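Local structure of guanidinopropionase (Pseudomonas aeruginosa, 3NIQ) at residues 124-127 / 128-131; 165-168 / 169-173; 103-106 / 107-111; 46-49 / 50-54. The protein hydrolyses 3-guanidinopropanoate to beta-alanine and urea, using two manganese ions per subunit of a homohexameric enzyme of the arginase family. One frame throughout, in Å; residues are numbered along the deposited sequence.

From the N terminus the four contacts follow one another in series, none nested or crossed, each a local bend, turn or helix segment. Contact 4 bends the loop between strand 37-42 and helix 57-64. Contact 3 lies within helix 98-114, which packs on strand 37-42 and on helix 129-136. Contact 1 leaves strand 118-123 and starts helix 129-136, bringing a histidine to manganese; contact 2 starts helix 168-174 after strand 142-147. Contact 1 touches the other three: Phe169 packs on His126, Ile105 on Pro131, and Thr48 meets Asp125. Contacts 2 and 4 join through His165, whereas contact 3 stays clear of both.

Contact 1. Residues 124-127 / 128-131; sequences GDHL and VTLP. With MN (manganese (II) ion), chain D.
His126 and Thr129 stand side by side and point the same way, three residues apart in the loop and first turn that lead from strand 118-123 into helix 129-136. The threonine reaches the imidazole at its edge: Thr129 OG1 lies 3.1 Å from His126 CD2, near the ring plane, and Thr129 CB sits in that plane. With OG1 anti to its own carbonyl carbon (chi1 -53°), the hydroxyl lies at this edge while its hydrogen-bond partner is Asp281 OD2. On the backbone, Thr129 N donates to His126 O at 3.0 Å.

Leu127 and Leu130 make a second side-by-side pair, Leu127 CD1 resting 4.1 Å from Leu130 CD2, while Leu130 N bonds Leu127 O at 3.1 Å. Just before them, Asp125 forms an Asx turn: Asp125 OD1 accepts from Leu127 N at 2.9 Å, met from above the carboxylate plane.

The metal end of the imidazole is His126 ND1, which binds a manganese ion at 2.2 Å. Asp148, Asp152 and Asp240 bind the same ion, and a water also coordinates the manganese, at 2.4 Å. His126 NE2 is hydrogen-bonded to Ser238 OG. Ligation at one ring nitrogen and a hydrogen bond at the other fix the rotation of the imidazole, and Ser238 probably acts as a second-shell residue orienting this metal ligand.

Contact 2. Residues 165-168 / 169-173; sequences HGTP and FRRAI
Pro168 CG lies over one face of the Phe169 ring, about 4.1 Å above its plane and offset toward the rim, with Phe169 CD1 as its nearest ring atom at 4.2 Å. The phenyl gets there because Phe169 CG is anti to its carbonyl carbon (chi1 -62°), which lays a ring face against the proline. In the same first turn, the guanidinium of Arg171 has Thr167 CB over one face.

The backbone here starts helix 168-174. Arg171 N reaches Thr167 O at 3.1 Å in a nearly straight bond, 172° at the hydrogen; Arg170 N adds a weak bond to that oxygen. One residue on, Ala172 N donates to Pro168 O at 2.8 Å.

Farther out, Thr167 OG1 bonds Thr164 N and Pro162 O, while Arg171 NE also reaches Pro162 O and Arg171 NH1 pairs with Glu174 OE1. The Phe169 ring meets His126 edge-to-face. Thr167 OG1 and Arg171 NE thus share the Pro162 carbonyl oxygen, which ties the preceding loop to the helix start, and Glu174, just beyond the segment, probably helps hold the bent arginine chain. On the metal side, Phe169 offers the manganese ligand His126 an apolar aromatic neighbour.

Contact 3. Residues 103-106 / 107-111; sequences RRIE and GFYRQ
Helix 98-114 carries this contact through its middle, packing on strand 37-42 of the parallel sheet and on helix 129-136 in the alpha/beta fold of the arginase family. Two i to i+4 side-chain pairs run along it, a charged pair and an apolar one.

In the charged pair, Arg110 turns its guanidinium side-on to Glu106, and both NE and NH2 converge on OE2 in a salt bridge. Arg110 NE is 3.0 Å from Glu106 OE2 and Arg110 NH2 is 2.9 Å from the same Glu106 oxygen; both bonds are bent at the hydrogen. OE2 lies near the guanidinium plane, but the two flat groups are turned 48° against each other; both nitrogens come to the carboxylate from the same face, NE on the anti side of OE2. The glutamate chain is fully extended, CG anti to the backbone N (chi1 175°), while Arg110 is extended from CG to NE, and the two chains slant across each other.

In the apolar pair, Ile105 and Tyr109 run alongside one another toward the sheet and helix 129-136. Ile105 CG2 is 3.8 Å from Tyr109 CD2, and Ile105 O sits in the plane of the phenol at its edge, 3.2 Å from Tyr109 CD2. The hydroxyl at the far end bonds Ser121 of strand 118-123. The backbone of both pairs keeps alpha-helical bonding: Tyr109 N meets Ile105 O at 3.1 Å, and Arg110 N meets Glu106 O at 2.8 Å.

A single carboxylate oxygen therefore takes both arginine donors, and the carboxylate probably offsets part of the Arg110 charge, which lies close to the like charge of Arg138.

Contact 4. Residues 46-49 / 50-54; sequences GGTT and NRAGA
With chi1 at -68°, Thr48 sets its methyl CG2 anti to the backbone N and its hydroxyl anti to the carbonyl carbon, which points the methyl at Arg51 O and the hydroxyl at Asp125. The bend belongs to the loop between strand 37-42 and helix 57-64 of the arginase-family fold. Thr48 CG2 enters it 3.2 Å from Arg51 O and comes within 4.2 Å of Ala52 CB. Next along the chain, Thr49 takes a different torsion, its OG1 lying between the backbone N and the carbonyl carbon (chi1 54°).

Both threonine hydroxyls reach the loops around the metal site: Thr48 OG1 bonds Asp125 OD2, next to the manganese ligand His126, and Thr49 OG1 bonds His165 NE2. Arg51 NH2 bonds Thr252 O, and the guanidinium makes a cation-pi contact with Phe289. The loop also meets neighbouring subunits of the hexamer, where NH1 of Arg55 of a neighbouring subunit donates to Asn50 O. One threonine side chain therefore serves two purposes, its hydroxyl joining this loop to the one after strand 118-123 and its methyl filling the bend. Across that bend, the Thr48 methyl packs against backbone, with Thr48 CG2 also 3.7 Å from Ala52 N.

Contact 1. Residues 124-127 / 128-131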
ATOM      1  N   GLY A 124     -15.907 -15.232   0.468  1.00 17.65           N
ATOM      2  CA  GLY A 124     -17.337 -15.041   0.208  1.00 17.92           C
ATOM      3  C   GLY A 124     -17.972 -14.173   1.276  1.00 17.57           C
ATOM      4  O   GLY A 124     -17.483 -14.121   2.420  1.00 17.30           O
ATOM      5  N   ASP A 125     -19.043 -13.478   0.911  1.00 17.14           N
ATOM      6  CA  ASP A 125     -19.791 -12.694   1.869  1.00 17.40           C
ATOM      7  C   ASP A 125     -20.773 -13.592   2.624  1.00 17.23           C
ATOM      8  O   ASP A 125     -20.873 -14.788   2.332  1.00 18.35           O
ATOM      9  CB  ASP A 125     -20.488 -11.512   1.177  1.00 18.23           C
ATOM     10  CG  ASP A 125     -21.667 -11.947   0.276  1.00 18.93           C
ATOM     11  OD1 ASP A 125     -22.282 -13.005   0.505  1.00 21.83           O
ATOM     12  OD2 ASP A 125     -21.978 -11.209  -0.671  1.00 20.94           O
ATOM     13  N   HIS A 126     -21.510 -13.035   3.579  1.00 17.68           N
ATOM     14  CA  HIS A 126     -22.272 -13.879   4.510  1.00 18.88           C
ATOM     15  C   HIS A 126     -23.493 -14.554   3.867  1.00 19.23           C
ATOM     16  O   HIS A 126     -24.058 -15.495   4.436  1.00 20.04           O
ATOM     17  CB  HIS A 126     -22.705 -13.095   5.751  1.00 17.98           C
ATOM     18  CG  HIS A 126     -22.491 -13.849   7.020  1.00 20.62           C
ATOM     19  ND1 HIS A 126     -22.060 -13.244   8.182  1.00 17.59           N
ATOM     20  CD2 HIS A 126     -22.567 -15.177   7.285  1.00 17.71           C
ATOM     21  CE1 HIS A 126     -21.915 -14.164   9.122  1.00 21.04           C
ATOM     22  NE2 HIS A 126     -22.205 -15.345   8.600  1.00 18.85           N
ATOM     23  N   LEU A 127     -23.874 -14.119   2.670  1.00 18.13           N
ATOM     24  CA  LEU A 127     -24.993 -14.785   1.983  1.00 18.61           C
ATOM     25  C   LEU A 127     -24.650 -16.237   1.676  1.00 18.63           C
ATOM     26  O   LEU A 127     -25.536 -17.092   1.579  1.00 19.11           O
ATOM     27  CB  LEU A 127     -25.453 -14.009   0.727  1.00 18.10           C
ATOM     28  CG  LEU A 127     -26.643 -14.632  -0.016  1.00 19.24           C
ATOM     29  CD1 LEU A 127     -27.882 -14.708   0.898  1.00 21.28           C
ATOM     30  CD2 LEU A 127     -26.978 -13.863  -1.331  1.00 19.41           C
ATOM     31  N   VAL A 128     -23.357 -16.537   1.576  1.00 19.05           N
ATOM     32  CA  VAL A 128     -22.925 -17.909   1.337  1.00 19.87           C
ATOM     33  C   VAL A 128     -23.437 -18.895   2.399  1.00 20.22           C
ATOM     34  O   VAL A 128     -23.626 -20.094   2.118  1.00 19.66           O
ATOM     35  CB  VAL A 128     -21.384 -18.022   1.239  1.00 20.62           C
ATOM     36  CG1 VAL A 128     -20.710 -17.322   2.402  1.00 25.21           C
ATOM     37  CG2 VAL A 128     -20.991 -19.488   1.282  1.00 24.66           C
ATOM     38  N   THR A 129     -23.672 -18.404   3.613  1.00 19.84           N
ATOM     39  CA  THR A 129     -24.112 -19.291   4.696  1.00 19.03           C
ATOM     40  C   THR A 129     -25.536 -19.829   4.462  1.00 18.50           C
ATOM     41  O   THR A 129     -25.856 -20.959   4.866  1.00 17.24           O
ATOM     42  CB  THR A 129     -23.995 -18.604   6.081  1.00 20.05           C
ATOM     43  OG1 THR A 129     -22.662 -18.106   6.239  1.00 20.41           O
ATOM     44  CG2 THR A 129     -24.276 -19.594   7.219  1.00 20.09           C
ATOM     45  N   LEU A 130     -26.372 -19.039   3.794  1.00 18.13           N
ATOM     46  CA  LEU A 130     -27.727 -19.486   3.469  1.00 19.22           C
ATOM     47  C   LEU A 130     -27.806 -20.811   2.687  1.00 19.29           C
ATOM     48  O   LEU A 130     -28.426 -21.753   3.169  1.00 17.66           O
ATOM     49  CB  LEU A 130     -28.529 -18.400   2.742  1.00 19.45           C
ATOM     50  CG  LEU A 130     -29.961 -18.789   2.343  1.00 20.60           C
ATOM     51  CD1 LEU A 130     -30.753 -19.255   3.541  1.00 19.35           C
ATOM     52  CD2 LEU A 130     -30.661 -17.609   1.650  1.00 17.87           C
ATOM     53  N   PRO A 131     -27.202 -20.889   1.475  1.00 19.66           N
ATOM     54  CA  PRO A 131     -27.272 -22.175   0.766  1.00 19.90           C
ATOM     55  C   PRO A 131     -26.643 -23.340   1.535  1.00 19.97           C
ATOM     56  O   PRO A 131     -27.131 -24.463   1.466  1.00 21.34           O
ATOM     57  CB  PRO A 131     -26.543 -21.896  -0.563  1.00 20.14           C
ATOM     58  CG  PRO A 131     -25.711 -20.637  -0.281  1.00 20.93           C
ATOM     59  CD  PRO A 131     -26.561 -19.847   0.653  1.00 20.09           C
TER
HETATM   60 MN    MN D1601     -22.169 -11.040   8.421  1.00 24.47          MN
HETATM   61  O   HOH W   1     -22.714  -8.699   8.134  1.00 24.87           O

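Contact 2. Residues 165-168 / 169-173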
ATOM      1  N   HIS A 165     -26.107 -10.275   1.659  1.00 22.80           N
ATOM      2  CA  HIS A 165     -25.285 -10.684   2.790  1.00 23.25           C
ATOM      3  C   HIS A 165     -25.868 -10.182   4.120  1.00 23.31           C
ATOM      4  O   HIS A 165     -25.427 -10.593   5.181  1.00 22.45           O
ATOM      5  CB  HIS A 165     -23.827 -10.235   2.601  1.00 22.52           C
ATOM      6  CG  HIS A 165     -23.632  -8.750   2.605  1.00 25.11           C
ATOM      7  ND1 HIS A 165     -22.401  -8.163   2.829  1.00 26.20           N
ATOM      8  CD2 HIS A 165     -24.505  -7.732   2.401  1.00 25.80           C
ATOM      9  CE1 HIS A 165     -22.528  -6.848   2.757  1.00 26.56           C
ATOM     10  NE2 HIS A 165     -23.796  -6.562   2.506  1.00 26.03           N
ATOM     11  N   GLY A 166     -26.874  -9.313   4.046  1.00 23.85           N
ATOM     12  CA  GLY A 166     -27.537  -8.804   5.243  1.00 23.59           C
ATOM     13  C   GLY A 166     -28.862  -9.485   5.575  1.00 24.14           C
ATOM     14  O   GLY A 166     -29.492  -9.133   6.559  1.00 24.56           O
ATOM     15  N   THR A 167     -29.285 -10.469   4.773  1.00 23.95           N
ATOM     16  CA  THR A 167     -30.549 -11.190   5.055  1.00 23.83           C
ATOM     17  C   THR A 167     -30.454 -12.691   5.404  1.00 22.75           C
ATOM     18  O   THR A 167     -31.482 -13.318   5.680  1.00 23.35           O
ATOM     19  CB  THR A 167     -31.530 -11.114   3.872  1.00 23.93           C
ATOM     20  OG1 THR A 167     -30.954 -11.773   2.743  1.00 25.75           O
ATOM     21  CG2 THR A 167     -31.900  -9.656   3.531  1.00 23.73           C
ATOM     22  N   PRO A 168     -29.247 -13.279   5.394  1.00 22.02           N
ATOM     23  CA  PRO A 168     -29.270 -14.753   5.323  1.00 20.37           C
ATOM     24  C   PRO A 168     -29.934 -15.446   6.523  1.00 19.80           C
ATOM     25  O   PRO A 168     -30.573 -16.490   6.355  1.00 20.29           O
ATOM     26  CB  PRO A 168     -27.793 -15.119   5.237  1.00 19.17           C
ATOM     27  CG  PRO A 168     -27.077 -13.991   5.949  1.00 20.40           C
ATOM     28  CD  PRO A 168     -27.875 -12.760   5.559  1.00 22.10           C
ATOM     29  N   PHE A 169     -29.765 -14.912   7.724  1.00 19.10           N
ATOM     30  CA  PHE A 169     -30.269 -15.620   8.891  1.00 19.49           C
ATOM     31  C   PHE A 169     -31.752 -15.393   9.103  1.00 21.09           C
ATOM     32  O   PHE A 169     -32.419 -16.206   9.749  1.00 21.37           O
ATOM     33  CB  PHE A 169     -29.406 -15.312  10.123  1.00 19.40           C
ATOM     34  CG  PHE A 169     -27.997 -15.760   9.938  1.00 20.54           C
ATOM     35  CD1 PHE A 169     -26.939 -14.857  10.009  1.00 20.46           C
ATOM     36  CD2 PHE A 169     -27.737 -17.085   9.570  1.00 18.38           C
ATOM     37  CE1 PHE A 169     -25.626 -15.279   9.761  1.00 23.65           C
ATOM     38  CE2 PHE A 169     -26.444 -17.516   9.316  1.00 20.21           C
ATOM     39  CZ  PHE A 169     -25.373 -16.602   9.411  1.00 20.15           C
ATOM     40  N   ARG A 170     -32.276 -14.315   8.524  1.00 21.81           N
ATOM     41  CA  ARG A 170     -33.714 -14.119   8.509  1.00 22.62           C
ATOM     42  C   ARG A 170     -34.335 -15.165   7.599  1.00 22.61           C
ATOM     43  O   ARG A 170     -35.267 -15.867   7.996  1.00 23.20           O
ATOM     44  CB  ARG A 170     -34.075 -12.714   8.039  1.00 22.36           C
ATOM     45  CG  ARG A 170     -35.598 -12.513   7.922  1.00 25.07           C
ATOM     46  CD  ARG A 170     -35.925 -11.041   7.970  1.00 30.90           C
ATOM     47  NE  ARG A 170     -37.352 -10.813   8.095  1.00 38.06           N
ATOM     48  CZ  ARG A 170     -37.878  -9.812   8.792  1.00 38.71           C
ATOM     49  NH1 ARG A 170     -37.092  -8.941   9.435  1.00 39.61           N
ATOM     50  NH2 ARG A 170     -39.184  -9.696   8.844  1.00 40.16           N
ATOM     51  N   ARG A 171     -33.801 -15.268   6.383  1.00 22.16           N
ATOM     52  CA  ARG A 171     -34.190 -16.324   5.447  1.00 22.47           C
ATOM     53  C   ARG A 171     -34.087 -17.700   6.065  1.00 22.21           C
ATOM     54  O   ARG A 171     -35.012 -18.499   5.931  1.00 23.21           O
ATOM     55  CB  ARG A 171     -33.321 -16.299   4.194  1.00 22.25           C
ATOM     56  CG  ARG A 171     -33.493 -15.071   3.347  1.00 25.44           C
ATOM     57  CD  ARG A 171     -34.943 -14.915   2.863  1.00 30.85           C
ATOM     58  NE  ARG A 171     -35.113 -13.495   2.668  1.00 39.28           N
ATOM     59  CZ  ARG A 171     -35.740 -12.683   3.505  1.00 37.44           C
ATOM     60  NH1 ARG A 171     -36.363 -13.149   4.570  1.00 37.73           N
ATOM     61  NH2 ARG A 171     -35.758 -11.401   3.241  1.00 41.33           N
ATOM     62  N   ALA A 172     -32.972 -17.972   6.749  1.00 20.81           N
ATOM     63  CA  ALA A 172     -32.744 -19.300   7.346  1.00 20.68           C
ATOM     64  C   ALA A 172     -33.812 -19.667   8.382  1.00 20.42           C
ATOM     65  O   ALA A 172     -34.251 -20.810   8.446  1.00 21.74           O
ATOM     66  CB  ALA A 172     -31.395 -19.358   7.981  1.00 20.17           C
ATOM     67  N   ILE A 173     -34.194 -18.693   9.198  1.00 21.60           N
ATOM     68  CA  ILE A 173     -35.236 -18.870  10.220  1.00 22.70           C
ATOM     69  C   ILE A 173     -36.615 -19.063   9.553  1.00 23.00           C
ATOM     70  O   ILE A 173     -37.320 -19.999   9.872  1.00 23.73           O
ATOM     71  CB  ILE A 173     -35.215 -17.685  11.221  1.00 22.55           C
ATOM     72  CG1 ILE A 173     -33.926 -17.750  12.048  1.00 22.68           C
ATOM     73  CG2 ILE A 173     -36.485 -17.687  12.126  1.00 24.19           C
ATOM     74  CD1 ILE A 173     -33.620 -16.511  12.860  1.00 23.58           C
TER

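Contact 3. Residues 103-106 / 107-111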
ATOM      1  N   ARG A 103     -28.527 -21.619  -6.074  1.00 22.14           N
ATOM      2  CA  ARG A 103     -28.868 -22.986  -6.461  1.00 21.92           C
ATOM      3  C   ARG A 103     -27.631 -23.880  -6.500  1.00 22.06           C
ATOM      4  O   ARG A 103     -27.635 -24.987  -5.954  1.00 20.14           O
ATOM      5  CB  ARG A 103     -29.561 -23.024  -7.827  1.00 22.42           C
ATOM      6  CG  ARG A 103     -30.007 -24.434  -8.260  1.00 25.61           C
ATOM      7  CD  ARG A 103     -30.549 -24.446  -9.725  1.00 29.53           C
ATOM      8  NE  ARG A 103     -29.525 -23.985 -10.669  1.00 34.59           N
ATOM      9  CZ  ARG A 103     -28.562 -24.758 -11.183  1.00 35.72           C
ATOM     10  NH1 ARG A 103     -28.492 -26.052 -10.859  1.00 34.92           N
ATOM     11  NH2 ARG A 103     -27.653 -24.234 -12.012  1.00 29.08           N
ATOM     12  N   ARG A 104     -26.586 -23.401  -7.178  1.00 22.25           N
ATOM     13  CA  ARG A 104     -25.401 -24.224  -7.417  1.00 22.75           C
ATOM     14  C   ARG A 104     -24.672 -24.508  -6.109  1.00 21.98           C
ATOM     15  O   ARG A 104     -24.233 -25.638  -5.856  1.00 20.35           O
ATOM     16  CB  ARG A 104     -24.489 -23.546  -8.440  1.00 23.89           C
ATOM     17  CG  ARG A 104     -25.050 -23.666  -9.874  1.00 27.85           C
ATOM     18  CD  ARG A 104     -24.532 -22.595 -10.816  1.00 34.51           C
ATOM     19  NE  ARG A 104     -23.133 -22.807 -11.162  1.00 40.39           N
ATOM     20  CZ  ARG A 104     -22.557 -22.370 -12.280  1.00 41.97           C
ATOM     21  NH1 ARG A 104     -23.265 -21.692 -13.174  1.00 42.37           N
ATOM     22  NH2 ARG A 104     -21.271 -22.615 -12.499  1.00 43.15           N
ATOM     23  N   ILE A 105     -24.588 -23.487  -5.253  1.00 20.15           N
ATOM     24  CA  ILE A 105     -23.903 -23.659  -3.983  1.00 20.01           C
ATOM     25  C   ILE A 105     -24.610 -24.670  -3.101  1.00 18.88           C
ATOM     26  O   ILE A 105     -23.957 -25.549  -2.525  1.00 19.02           O
ATOM     27  CB  ILE A 105     -23.711 -22.333  -3.227  1.00 18.88           C
ATOM     28  CG1 ILE A 105     -22.795 -21.412  -4.050  1.00 20.70           C
ATOM     29  CG2 ILE A 105     -23.160 -22.617  -1.840  1.00 19.44           C
ATOM     30  CD1 ILE A 105     -22.752 -19.962  -3.571  1.00 20.72           C
ATOM     31  N   GLU A 106     -25.935 -24.564  -2.998  1.00 19.28           N
ATOM     32  CA  GLU A 106     -26.695 -25.523  -2.188  1.00 19.08           C
ATOM     33  C   GLU A 106     -26.504 -26.962  -2.709  1.00 18.91           C
ATOM     34  O   GLU A 106     -26.378 -27.899  -1.918  1.00 19.97           O
ATOM     35  CB  GLU A 106     -28.195 -25.178  -2.154  1.00 19.42           C
ATOM     36  CG  GLU A 106     -29.021 -26.247  -1.406  1.00 20.13           C
ATOM     37  CD  GLU A 106     -30.524 -25.958  -1.329  1.00 21.71           C
ATOM     38  OE1 GLU A 106     -30.969 -24.865  -1.758  1.00 20.52           O
ATOM     39  OE2 GLU A 106     -31.252 -26.834  -0.820  1.00 20.57           O
ATOM     40  N   GLY A 107     -26.527 -27.125  -4.036  1.00 19.95           N
ATOM     41  CA  GLY A 107     -26.372 -28.444  -4.664  1.00 19.91           C
ATOM     42  C   GLY A 107     -25.056 -29.097  -4.263  1.00 20.77           C
ATOM     43  O   GLY A 107     -25.009 -30.277  -3.927  1.00 19.95           O
ATOM     44  N   PHE A 108     -23.985 -28.306  -4.257  1.00 20.30           N
ATOM     45  CA  PHE A 108     -22.696 -28.770  -3.788  1.00 19.71           C
ATOM     46  C   PHE A 108     -22.754 -29.217  -2.325  1.00 19.62           C
ATOM     47  O   PHE A 108     -22.293 -30.310  -1.969  1.00 18.79           O
ATOM     48  CB  PHE A 108     -21.670 -27.644  -3.971  1.00 20.25           C
ATOM     49  CG  PHE A 108     -20.260 -28.037  -3.623  1.00 22.07           C
ATOM     50  CD1 PHE A 108     -19.485 -28.765  -4.523  1.00 23.89           C
ATOM     51  CD2 PHE A 108     -19.703 -27.655  -2.411  1.00 22.68           C
ATOM     52  CE1 PHE A 108     -18.152 -29.131  -4.207  1.00 27.12           C
ATOM     53  CE2 PHE A 108     -18.388 -28.017  -2.074  1.00 25.39           C
ATOM     54  CZ  PHE A 108     -17.611 -28.762  -2.979  1.00 27.60           C
ATOM     55  N   TYR A 109     -23.315 -28.372  -1.464  1.00 19.06           N
ATOM     56  CA  TYR A 109     -23.350 -28.697  -0.048  1.00 19.57           C
ATOM     57  C   TYR A 109     -24.269 -29.869   0.280  1.00 19.63           C
ATOM     58  O   TYR A 109     -24.038 -30.563   1.254  1.00 19.91           O
ATOM     59  CB  TYR A 109     -23.685 -27.458   0.811  1.00 19.04           C
ATOM     60  CG  TYR A 109     -22.444 -26.613   1.035  1.00 18.79           C
ATOM     61  CD1 TYR A 109     -21.660 -26.778   2.188  1.00 16.98           C
ATOM     62  CD2 TYR A 109     -22.019 -25.705   0.075  1.00 15.68           C
ATOM     63  CE1 TYR A 109     -20.488 -26.032   2.380  1.00 17.87           C
ATOM     64  CE2 TYR A 109     -20.824 -24.947   0.261  1.00 17.35           C
ATOM     65  CZ  TYR A 109     -20.090 -25.109   1.415  1.00 18.55           C
ATOM     66  OH  TYR A 109     -18.931 -24.396   1.621  1.00 17.67           O
ATOM     67  N   ARG A 110     -25.317 -30.071  -0.511  1.00 20.54           N
ATOM     68  CA  ARG A 110     -26.156 -31.290  -0.361  1.00 21.07           C
ATOM     69  C   ARG A 110     -25.324 -32.565  -0.557  1.00 21.32           C
ATOM     70  O   ARG A 110     -25.533 -33.564   0.128  1.00 21.71           O
ATOM     71  CB  ARG A 110     -27.313 -31.290  -1.356  1.00 20.27           C
ATOM     72  CG  ARG A 110     -28.420 -30.279  -1.027  1.00 21.98           C
ATOM     73  CD  ARG A 110     -29.743 -30.700  -1.621  1.00 22.54           C
ATOM     74  NE  ARG A 110     -30.816 -29.720  -1.401  1.00 23.34           N
ATOM     75  CZ  ARG A 110     -32.092 -29.955  -1.711  1.00 24.77           C
ATOM     76  NH1 ARG A 110     -32.442 -31.138  -2.227  1.00 21.15           N
ATOM     77  NH2 ARG A 110     -33.019 -29.021  -1.505  1.00 20.56           N
ATOM     78  N   GLN A 111     -24.383 -32.517  -1.498  1.00 21.91           N
ATOM     79  CA  GLN A 111     -23.500 -33.655  -1.771  1.00 23.34           C
ATOM     80  C   GLN A 111     -22.534 -33.860  -0.626  1.00 22.89           C
ATOM     81  O   GLN A 111     -22.290 -34.991  -0.193  1.00 22.87           O
ATOM     82  CB  GLN A 111     -22.674 -33.392  -3.032  1.00 24.74           C
ATOM     83  CG  GLN A 111     -23.413 -33.624  -4.342  1.00 29.77           C
ATOM     84  CD  GLN A 111     -22.647 -33.059  -5.532  1.00 36.23           C
ATOM     85  OE1 GLN A 111     -21.855 -32.122  -5.392  1.00 40.20           O
ATOM     86  NE2 GLN A 111     -22.888 -33.619  -6.710  1.00 38.70           N
TER

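Contact 4. Residues 46-49 / 50-54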
ATOM      1  N   GLY A  46     -21.993 -11.952  -4.554  1.00 18.94           N
ATOM      2  CA  GLY A  46     -23.231 -11.445  -5.180  1.00 20.08           C
ATOM      3  C   GLY A  46     -24.184 -10.750  -4.197  1.00 20.90           C
ATOM      4  O   GLY A  46     -24.934  -9.837  -4.575  1.00 21.41           O
ATOM      5  N   GLY A  47     -24.154 -11.162  -2.933  1.00 20.66           N
ATOM      6  CA  GLY A  47     -25.013 -10.558  -1.911  1.00 19.02           C
ATOM      7  C   GLY A  47     -24.512  -9.219  -1.369  1.00 20.74           C
ATOM      8  O   GLY A  47     -25.163  -8.611  -0.499  1.00 20.49           O
ATOM      9  N   THR A  48     -23.363  -8.744  -1.856  1.00 19.29           N
ATOM     10  CA  THR A  48     -22.752  -7.559  -1.254  1.00 21.10           C
ATOM     11  C   THR A  48     -23.390  -6.234  -1.720  1.00 21.55           C
ATOM     12  O   THR A  48     -23.391  -5.908  -2.908  1.00 23.12           O
ATOM     13  CB  THR A  48     -21.198  -7.556  -1.420  1.00 20.20           C
ATOM     14  OG1 THR A  48     -20.646  -8.624  -0.628  1.00 20.14           O
ATOM     15  CG2 THR A  48     -20.633  -6.233  -0.938  1.00 22.34           C
ATOM     16  N   THR A  49     -23.873  -5.459  -0.757  1.00 22.83           N
ATOM     17  CA  THR A  49     -24.572  -4.200  -1.048  1.00 25.18           C
ATOM     18  C   THR A  49     -23.681  -2.965  -1.043  1.00 25.34           C
ATOM     19  O   THR A  49     -24.071  -1.907  -1.542  1.00 25.99           O
ATOM     20  CB  THR A  49     -25.710  -3.972  -0.060  1.00 25.31           C
ATOM     21  OG1 THR A  49     -25.198  -4.052   1.268  1.00 27.13           O
ATOM     22  CG2 THR A  49     -26.777  -5.035  -0.257  1.00 27.88           C
ATOM     23  N   ASN A  50     -22.484  -3.108  -0.492  1.00 25.97           N
ATOM     24  CA  ASN A  50     -21.536  -2.014  -0.381  1.00 26.19           C
ATOM     25  C   ASN A  50     -20.200  -2.361  -1.067  1.00 25.43           C
ATOM     26  O   ASN A  50     -20.100  -2.313  -2.285  1.00 24.85           O
ATOM     27  CB  ASN A  50     -21.367  -1.670   1.112  1.00 26.88           C
ATOM     28  CG  ASN A  50     -20.394  -0.521   1.368  1.00 30.73           C
ATOM     29  OD1 ASN A  50     -20.435   0.541   0.710  1.00 28.58           O
ATOM     30  ND2 ASN A  50     -19.513  -0.730   2.361  1.00 33.09           N
ATOM     31  N   ARG A  51     -19.175  -2.712  -0.300  1.00 24.66           N
ATOM     32  CA  ARG A  51     -17.844  -2.938  -0.890  1.00 24.65           C
ATOM     33  C   ARG A  51     -17.685  -4.411  -1.201  1.00 23.71           C
ATOM     34  O   ARG A  51     -17.678  -5.237  -0.297  1.00 24.93           O
ATOM     35  CB  ARG A  51     -16.724  -2.430   0.038  1.00 25.16           C
ATOM     36  CG  ARG A  51     -16.902  -0.960   0.422  1.00 26.55           C
ATOM     37  CD  ARG A  51     -15.650  -0.326   1.048  1.00 29.92           C
ATOM     38  NE  ARG A  51     -15.086  -1.138   2.122  1.00 27.21           N
ATOM     39  CZ  ARG A  51     -14.129  -0.733   2.952  1.00 29.88           C
ATOM     40  NH1 ARG A  51     -13.615   0.496   2.866  1.00 28.42           N
ATOM     41  NH2 ARG A  51     -13.677  -1.568   3.877  1.00 24.86           N
ATOM     42  N   ALA A  52     -17.627  -4.755  -2.483  1.00 22.08           N
ATOM     43  CA  ALA A  52     -17.462  -6.149  -2.871  1.00 21.04           C
ATOM     44  C   ALA A  52     -15.996  -6.573  -2.804  1.00 20.65           C
ATOM     45  O   ALA A  52     -15.124  -5.760  -2.494  1.00 22.09           O
ATOM     46  CB  ALA A  52     -18.040  -6.378  -4.255  1.00 19.44           C
ATOM     47  N   GLY A  53     -15.716  -7.846  -3.064  1.00 18.47           N
ATOM     48  CA  GLY A  53     -14.340  -8.303  -3.114  1.00 17.53           C
ATOM     49  C   GLY A  53     -14.109  -9.597  -2.350  1.00 17.69           C
ATOM     50  O   GLY A  53     -13.082 -10.233  -2.535  1.00 17.22           O
ATOM     51  N   ALA A  54     -15.082 -10.011  -1.539  1.00 16.99           N
ATOM     52  CA  ALA A  54     -15.008 -11.272  -0.790  1.00 16.89           C
ATOM     53  C   ALA A  54     -14.919 -12.506  -1.702  1.00 16.11           C
ATOM     54  O   ALA A  54     -14.551 -13.598  -1.258  1.00 15.81           O
ATOM     55  CB  ALA A  54     -16.197 -11.397   0.218  1.00 15.88           C
TER